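Long-range contacts in HAD hydrolase, family IA, variant 3 (Entamoeba histolytica, PDB 6W04), which is probably a magnesium-dependent hydrolase of the haloacid dehalogenase superfamily, with a bound magnesium ion and a substrate that remains unestablished: residues M1-F6 against K155-S160; R29-P34 against E53-K58. One frame throughout, in Å; residues are numbered along the deposited sequence.

Contact 1: M1-F6 against K155-S160; sequences MEAVLF and KKLGVS
In the Rossmann-like core of this HAD fold, Glu2, just ahead of strand 3-7, and Ala3 and Leu5 within it meet Leu157, Val159 and Ser160, where helix 148-157 ends. Gly158, with positive phi, closes the helix in a Schellman motif, and the runs Glu2 to Leu5 and Leu157 to Ser160 point 117° apart. The polar link is nearly straight: Ser160 N lies 2.9 Å from Glu2 OE1 with an N-H...O angle of 177°, meeting the carboxylate on its syn side but tilted out of its plane. Glu2 reaches it with CG anti to its carbonyl carbon (chi1 -72°) and an extended chain that slides past Val159 in the opposite direction, Glu2 OE1 resting 3.5 Å from Val159 CB. Next to this, Val159 CG2 packs 3.7 Å from Ala3 CB. Leu157 CD1 touches Ala3 CB at 3.9 Å and Leu5 CD2 at 3.9 Å, so one methyl meets both strand residues, Leu5 by the end of its side chain. Ser160 OG bonds to His163 and Ser162, while Ala3 and Leu5 pair by backbone with Ile165. Residues 155-160 belong to a beta-alpha-beta crossover in which helix 148-157 returns the chain to the sheet at strand 164-168, beside strand 3-7.

Contact 2: R29-P34 against E53-K58; sequences RIRGTP and EHILNK
The nearest pair of CA atoms, Arg31 and Ile55 at 6.5 Å, brings together the C-terminal ends of helices 16-31 and 48-56, each followed by a residue of positive phi, Gly32 and Asn57. Asn57 is the C-prime residue of a Schellman motif, with Lys58 N bonded to Glu53 O. The apolar part of the contact centres on one methyl: Ile30 CG2 lies 3.7 Å from Ile55 CG2 and 3.6 Å from Leu56 CD2. Ile30 and Ile55 cross at about a right angle. On the polar side, Arg31 CG sits between the backbone N and the carbonyl carbon (chi1 79°), and the chain then extends to NE, with Arg31 CD 3.8 Å from Ile55 O. The guanidinium is held by its own loop: Arg31 NE donates to Thr33 O at 3.0 Å and Arg31 NH2 to Pro34 O at 3.0 Å, each donor standing above the carbonyl plane. Arg31 NH1 donates to a water 2.8 Å away, which in turn donates to His54 O, bridging the helices. The imidazole plane is turned 46° from the guanidinium, and Glu39 serves both groups, by a salt bridge to Arg31 NH2 and a hydrogen bond to His54 NE2. These two helix ends probably lie in the helical cap, consistent with the C1 cap inserted after the first core strand in HAD hydrolases of this subfamily.

How the contacts relate
Contact 1 joins strand and helix of the core, with Ala3 and Leu5 buried; contact 2 joins two helix ends at the surface of what is probably the helical cap, where Ile55 alone among the touching residues is buried. Their centres are 41 Å apart, on opposite sides of the chain's centre, and their nearest atoms about 26 Å. Contact 2 is nested within the loop closed by contact 1, and helix 16-31 follows strand 3-7 in sequence. Both combine aliphatic methyls with a charged side chain, but the polar chemistry differs: in contact 1 a carboxylate binds a backbone N-H directly, in contact 2 a guanidinium reaches the other helix through water.

Contact 1: M1-F6 against K155-S160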
ATOM      1  N   MET A   1      -7.359 -16.036 -14.160  1.00 82.94           N
ATOM      2  CA  MET A   1      -6.607 -15.275 -13.165  1.00 75.49           C
ATOM      3  C   MET A   1      -5.464 -16.110 -12.600  1.00 76.60           C
ATOM      4  O   MET A   1      -5.675 -17.215 -12.108  1.00 83.35           O
ATOM      5  CB  MET A   1      -7.525 -14.809 -12.035  1.00 74.53           C
ATOM      6  CG  MET A   1      -6.777 -14.193 -10.869  1.00 73.70           C
ATOM      7  SD  MET A   1      -7.833 -13.545  -9.558  1.00 71.31           S
ATOM      8  CE  MET A   1      -8.746 -15.006  -9.093  1.00 69.11           C
ATOM      9  N   GLU A   2      -4.247 -15.576 -12.671  1.00 70.78           N
ATOM     10  CA  GLU A   2      -3.078 -16.335 -12.254  1.00 64.82           C
ATOM     11  C   GLU A   2      -2.588 -15.971 -10.860  1.00 60.65           C
ATOM     12  O   GLU A   2      -1.992 -16.825 -10.196  1.00 54.53           O
ATOM     13  CB  GLU A   2      -1.939 -16.159 -13.271  1.00 56.73           C
ATOM     14  CG  GLU A   2      -2.205 -16.891 -14.591  1.00 64.05           C
ATOM     15  CD  GLU A   2      -1.080 -16.752 -15.607  1.00 66.04           C
ATOM     16  OE1 GLU A   2       0.043 -16.394 -15.211  1.00 63.27           O
ATOM     17  OE2 GLU A   2      -1.317 -17.009 -16.809  1.00 72.47           O
ATOM     18  N   ALA A   3      -2.841 -14.750 -10.392  1.00 45.76           N
ATOM     19  CA  ALA A   3      -2.351 -14.337  -9.088  1.00 51.11           C
ATOM     20  C   ALA A   3      -3.119 -13.112  -8.621  1.00 46.75           C
ATOM     21  O   ALA A   3      -3.802 -12.442  -9.400  1.00 48.05           O
ATOM     22  CB  ALA A   3      -0.847 -14.038  -9.115  1.00 47.43           C
ATOM     23  N   VAL A   4      -3.003 -12.848  -7.324  1.00 38.00           N
ATOM     24  CA  VAL A   4      -3.486 -11.623  -6.696  1.00 36.48           C
ATOM     25  C   VAL A   4      -2.303 -10.923  -6.047  1.00 40.12           C
ATOM     26  O   VAL A   4      -1.547 -11.545  -5.293  1.00 35.30           O
ATOM     27  CB  VAL A   4      -4.564 -11.909  -5.637  1.00 39.06           C
ATOM     28  CG1 VAL A   4      -5.011 -10.611  -4.968  1.00 35.02           C
ATOM     29  CG2 VAL A   4      -5.718 -12.681  -6.245  1.00 46.36           C
ATOM     30  N   LEU A   5      -2.150  -9.631  -6.316  1.00 34.13           N
ATOM     31  CA  LEU A   5      -1.065  -8.849  -5.728  1.00 33.57           C
ATOM     32  C   LEU A   5      -1.706  -7.813  -4.817  1.00 35.89           C
ATOM     33  O   LEU A   5      -2.429  -6.934  -5.297  1.00 33.47           O
ATOM     34  CB  LEU A   5      -0.216  -8.193  -6.822  1.00 35.16           C
ATOM     35  CG  LEU A   5       0.127  -9.146  -7.982  1.00 41.85           C
ATOM     36  CD1 LEU A   5       0.910  -8.430  -9.104  1.00 37.78           C
ATOM     37  CD2 LEU A   5       0.886 -10.384  -7.452  1.00 40.77           C
ATOM     38  N   PHE A   6      -1.484  -7.937  -3.504  1.00 30.09           N
ATOM     39  CA  PHE A   6      -2.038  -6.983  -2.541  1.00 34.52           C
ATOM     40  C   PHE A   6      -1.047  -5.868  -2.210  1.00 30.78           C
ATOM     41  O   PHE A   6       0.062  -6.135  -1.723  1.00 29.35           O
ATOM     42  CB  PHE A   6      -2.404  -7.655  -1.217  1.00 33.01           C
ATOM     43  CG  PHE A   6      -3.468  -8.727  -1.311  1.00 28.40           C
ATOM     44  CD1 PHE A   6      -4.803  -8.408  -1.113  1.00 31.92           C
ATOM     45  CD2 PHE A   6      -3.113 -10.057  -1.480  1.00 33.67           C
ATOM     46  CE1 PHE A   6      -5.793  -9.402  -1.138  1.00 34.85           C
ATOM     47  CE2 PHE A   6      -4.096 -11.058  -1.532  1.00 39.32           C
ATOM     48  CZ  PHE A   6      -5.423 -10.729  -1.350  1.00 37.25           C
ATOM     49  N   LYS A 155       6.746 -11.577 -11.301  1.00 42.83           N
ATOM     50  CA  LYS A 155       7.886 -12.432 -11.612  1.00 52.39           C
ATOM     51  C   LYS A 155       8.253 -13.313 -10.422  1.00 51.49           C
ATOM     52  O   LYS A 155       8.652 -14.469 -10.601  1.00 52.11           O
ATOM     53  CB  LYS A 155       9.081 -11.581 -12.044  1.00 52.49           C
ATOM     54  CG  LYS A 155      10.367 -12.368 -12.283  1.00 62.93           C
ATOM     55  CD  LYS A 155      11.455 -11.462 -12.845  1.00 74.29           C
ATOM     56  CE  LYS A 155      12.840 -12.065 -12.708  1.00 81.50           C
ATOM     57  NZ  LYS A 155      13.881 -11.102 -13.174  1.00 84.75           N
ATOM     58  N   LYS A 156       8.116 -12.787  -9.202  1.00 44.12           N
ATOM     59  CA  LYS A 156       8.388 -13.590  -8.011  1.00 47.74           C
ATOM     60  C   LYS A 156       7.419 -14.763  -7.904  1.00 48.38           C
ATOM     61  O   LYS A 156       7.805 -15.860  -7.495  1.00 48.27           O
ATOM     62  CB  LYS A 156       8.315 -12.714  -6.757  1.00 44.10           C
ATOM     63  CG  LYS A 156       9.050 -13.264  -5.553  1.00 48.15           C
ATOM     64  CD  LYS A 156      10.554 -13.230  -5.748  1.00 55.15           C
ATOM     65  CE  LYS A 156      11.289 -13.624  -4.485  1.00 54.90           C
ATOM     66  NZ  LYS A 156      12.754 -13.577  -4.682  1.00 63.25           N
ATOM     67  N   LEU A 157       6.158 -14.558  -8.280  1.00 47.92           N
ATOM     68  CA  LEU A 157       5.194 -15.650  -8.241  1.00 48.50           C
ATOM     69  C   LEU A 157       5.233 -16.513  -9.496  1.00 57.63           C
ATOM     70  O   LEU A 157       4.536 -17.534  -9.547  1.00 55.96           O
ATOM     71  CB  LEU A 157       3.785 -15.099  -8.027  1.00 43.58           C
ATOM     72  CG  LEU A 157       3.545 -14.415  -6.680  1.00 43.32           C
ATOM     73  CD1 LEU A 157       2.085 -13.987  -6.552  1.00 39.30           C
ATOM     74  CD2 LEU A 157       3.943 -15.348  -5.545  1.00 43.21           C
ATOM     75  N   GLY A 158       6.032 -16.140 -10.492  1.00 60.15           N
ATOM     76  CA  GLY A 158       6.153 -16.936 -11.699  1.00 59.74           C
ATOM     77  C   GLY A 158       4.940 -16.889 -12.598  1.00 62.51           C
ATOM     78  O   GLY A 158       4.658 -17.868 -13.294  1.00 60.89           O
ATOM     79  N   VAL A 159       4.223 -15.764 -12.611  1.00 53.42           N
ATOM     80  CA  VAL A 159       2.963 -15.620 -13.325  1.00 56.64           C
ATOM     81  C   VAL A 159       3.077 -14.450 -14.299  1.00 54.09           C
ATOM     82  O   VAL A 159       3.996 -13.638 -14.227  1.00 57.19           O
ATOM     83  CB  VAL A 159       1.773 -15.408 -12.365  1.00 51.52           C
ATOM     84  CG1 VAL A 159       1.607 -16.615 -11.437  1.00 50.11           C
ATOM     85  CG2 VAL A 159       1.967 -14.110 -11.556  1.00 54.18           C
ATOM     86  N   SER A 160       2.124 -14.375 -15.220  1.00 51.87           N
ATOM     87  CA  SER A 160       2.068 -13.293 -16.189  1.00 52.91           C
ATOM     88  C   SER A 160       1.310 -12.114 -15.587  1.00 48.68           C
ATOM     89  O   SER A 160       0.215 -12.293 -15.042  1.00 57.08           O
ATOM     90  CB  SER A 160       1.399 -13.767 -17.483  1.00 60.60           C
ATOM     91  OG  SER A 160       0.536 -12.761 -17.987  1.00 68.00           O
TER

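Contact 2: R29-P34 against E53-K58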
ATOM      1  N   ARG A  29       7.075  18.729  16.243  1.00 29.98           N
ATOM      2  CA  ARG A  29       8.400  18.621  16.838  1.00 35.10           C
ATOM      3  C   ARG A  29       9.397  19.512  16.115  1.00 33.45           C
ATOM      4  O   ARG A  29      10.225  20.167  16.759  1.00 34.38           O
ATOM      5  CB  ARG A  29       8.879  17.167  16.801  1.00 27.70           C
ATOM      6  CG  ARG A  29       8.054  16.245  17.693  1.00 34.82           C
ATOM      7  CD  ARG A  29       8.562  14.802  17.678  1.00 34.81           C
ATOM      8  NE  ARG A  29       7.677  13.944  18.469  1.00 41.87           N
ATOM      9  CZ  ARG A  29       7.864  12.643  18.668  1.00 48.22           C
ATOM     10  NH1 ARG A  29       8.914  12.044  18.125  1.00 48.58           N
ATOM     11  NH2 ARG A  29       7.003  11.945  19.416  1.00 48.61           N
ATOM     12  N   ILE A  30       9.302  19.568  14.791  1.00 29.22           N
ATOM     13  CA  ILE A  30      10.315  20.219  13.963  1.00 37.11           C
ATOM     14  C   ILE A  30      10.039  21.700  13.815  1.00 37.10           C
ATOM     15  O   ILE A  30      10.908  22.544  14.064  1.00 32.84           O
ATOM     16  CB  ILE A  30      10.399  19.536  12.578  1.00 29.98           C
ATOM     17  CG1 ILE A  30      10.987  18.130  12.711  1.00 35.72           C
ATOM     18  CG2 ILE A  30      11.265  20.421  11.616  1.00 29.67           C
ATOM     19  CD1 ILE A  30      10.644  17.192  11.556  1.00 39.57           C
ATOM     20  N   ARG A  31       8.834  22.052  13.386  1.00 27.79           N
ATOM     21  CA  ARG A  31       8.537  23.454  13.140  1.00 31.61           C
ATOM     22  C   ARG A  31       7.764  24.110  14.274  1.00 37.04           C
ATOM     23  O   ARG A  31       7.648  25.343  14.291  1.00 41.52           O
ATOM     24  CB  ARG A  31       7.781  23.603  11.803  1.00 36.07           C
ATOM     25  CG  ARG A  31       6.285  23.278  11.860  1.00 36.01           C
ATOM     26  CD  ARG A  31       5.645  23.349  10.471  1.00 32.07           C
ATOM     27  NE  ARG A  31       4.205  23.189  10.574  1.00 31.57           N
ATOM     28  CZ  ARG A  31       3.328  23.263   9.573  1.00 38.24           C
ATOM     29  NH1 ARG A  31       3.720  23.468   8.323  1.00 31.72           N
ATOM     30  NH2 ARG A  31       2.033  23.130   9.836  1.00 33.61           N
ATOM     31  N   GLY A  32       7.275  23.337  15.248  1.00 31.54           N
ATOM     32  CA  GLY A  32       6.575  23.915  16.375  1.00 32.82           C
ATOM     33  C   GLY A  32       5.063  23.922  16.258  1.00 41.45           C
ATOM     34  O   GLY A  32       4.392  24.330  17.211  1.00 37.74           O
ATOM     35  N   THR A  33       4.508  23.530  15.108  1.00 34.70           N
ATOM     36  CA  THR A  33       3.066  23.449  14.931  1.00 34.26           C
ATOM     37  C   THR A  33       2.771  22.216  14.091  1.00 30.37           C
ATOM     38  O   THR A  33       3.516  21.917  13.145  1.00 29.86           O
ATOM     39  CB  THR A  33       2.468  24.684  14.243  1.00 40.63           C
ATOM     40  OG1 THR A  33       3.020  24.808  12.935  1.00 41.53           O
ATOM     41  CG2 THR A  33       2.758  25.946  15.037  1.00 49.14           C
ATOM     42  N   PRO A  34       1.706  21.481  14.415  1.00 34.61           N
ATOM     43  CA  PRO A  34       1.328  20.326  13.595  1.00 28.16           C
ATOM     44  C   PRO A  34       0.791  20.765  12.239  1.00 31.46           C
ATOM     45  O   PRO A  34       0.375  21.911  12.041  1.00 32.61           O
ATOM     46  CB  PRO A  34       0.232  19.635  14.427  1.00 35.81           C
ATOM     47  CG  PRO A  34      -0.289  20.655  15.343  1.00 35.60           C
ATOM     48  CD  PRO A  34       0.768  21.734  15.516  1.00 33.72           C
ATOM     49  N   GLU A  53      10.362  18.271   3.497  1.00 24.73           N
ATOM     50  CA  GLU A  53      10.640  19.558   2.870  1.00 27.25           C
ATOM     51  C   GLU A  53       9.511  20.552   3.107  1.00 29.11           C
ATOM     52  O   GLU A  53       9.764  21.741   3.304  1.00 32.27           O
ATOM     53  CB  GLU A  53      10.894  19.385   1.364  1.00 24.17           C
ATOM     54  CG  GLU A  53      12.203  18.610   1.109  1.00 25.11           C
ATOM     55  CD  GLU A  53      12.424  18.281  -0.350  1.00 32.11           C
ATOM     56  OE1 GLU A  53      11.421  18.195  -1.093  1.00 34.80           O
ATOM     57  OE2 GLU A  53      13.602  18.150  -0.749  1.00 33.28           O
ATOM     58  N   HIS A  54       8.260  20.094   3.066  1.00 24.77           N
ATOM     59  CA  HIS A  54       7.159  20.990   3.407  1.00 28.09           C
ATOM     60  C   HIS A  54       7.293  21.501   4.836  1.00 29.19           C
ATOM     61  O   HIS A  54       7.136  22.702   5.097  1.00 29.34           O
ATOM     62  CB  HIS A  54       5.811  20.293   3.251  1.00 27.23           C
ATOM     63  CG  HIS A  54       4.658  21.170   3.628  1.00 27.15           C
ATOM     64  ND1 HIS A  54       4.060  22.028   2.731  1.00 32.15           N
ATOM     65  CD2 HIS A  54       4.028  21.358   4.808  1.00 25.87           C
ATOM     66  CE1 HIS A  54       3.095  22.697   3.342  1.00 33.15           C
ATOM     67  NE2 HIS A  54       3.047  22.297   4.602  1.00 32.43           N
ATOM     68  N   ILE A  55       7.583  20.599   5.771  1.00 23.36           N
ATOM     69  CA  ILE A  55       7.649  20.948   7.190  1.00 27.22           C
ATOM     70  C   ILE A  55       8.799  21.915   7.459  1.00 34.24           C
ATOM     71  O   ILE A  55       8.644  22.892   8.199  1.00 30.60           O
ATOM     72  CB  ILE A  55       7.778  19.663   8.032  1.00 27.72           C
ATOM     73  CG1 ILE A  55       6.455  18.872   7.987  1.00 26.14           C
ATOM     74  CG2 ILE A  55       8.223  20.009   9.477  1.00 26.27           C
ATOM     75  CD1 ILE A  55       6.558  17.396   8.445  1.00 25.34           C
ATOM     76  N   LEU A  56       9.969  21.664   6.865  1.00 30.92           N
ATOM     77  CA  LEU A  56      11.085  22.602   6.973  1.00 31.05           C
ATOM     78  C   LEU A  56      10.902  23.840   6.100  1.00 33.61           C
ATOM     79  O   LEU A  56      11.583  24.851   6.320  1.00 36.69           O
ATOM     80  CB  LEU A  56      12.395  21.897   6.591  1.00 31.75           C
ATOM     81  CG  LEU A  56      12.813  20.748   7.500  1.00 36.95           C
ATOM     82  CD1 LEU A  56      13.832  19.880   6.779  1.00 41.87           C
ATOM     83  CD2 LEU A  56      13.378  21.299   8.812  1.00 38.50           C
ATOM     84  N   ASN A  57       9.988  23.789   5.133  1.00 36.34           N
ATOM     85  CA  ASN A  57       9.861  24.799   4.081  1.00 31.45           C
ATOM     86  C   ASN A  57      11.187  25.004   3.362  1.00 32.98           C
ATOM     87  O   ASN A  57      11.625  26.133   3.126  1.00 34.87           O
ATOM     88  CB  ASN A  57       9.324  26.127   4.625  1.00 32.41           C
ATOM     89  CG  ASN A  57       8.712  26.989   3.536  1.00 35.66           C
ATOM     90  OD1 ASN A  57       8.170  26.469   2.557  1.00 39.75           O
ATOM     91  ND2 ASN A  57       8.834  28.313   3.672  1.00 43.72           N
ATOM     92  N   LYS A  58      11.818  23.895   2.974  1.00 34.24           N
ATOM     93  CA  LYS A  58      13.098  23.983   2.280  1.00 41.68           C
ATOM     94  C   LYS A  58      13.388  22.657   1.593  1.00 36.92           C
ATOM     95  O   LYS A  58      13.188  21.602   2.180  1.00 34.91           O
ATOM     96  CB  LYS A  58      14.219  24.325   3.268  1.00 39.29           C
ATOM     97  CG  LYS A  58      15.574  24.508   2.698  1.00 53.65           C
ATOM     98  CD  LYS A  58      16.502  25.028   3.776  1.00 54.58           C
ATOM     99  CE  LYS A  58      17.790  25.524   3.185  1.00 59.72           C
ATOM    100  NZ  LYS A  58      18.475  26.431   4.136  1.00 76.87           N
TER
HETATM  101  O   HOH W   1       6.043  24.466   7.037  1.00 35.48           O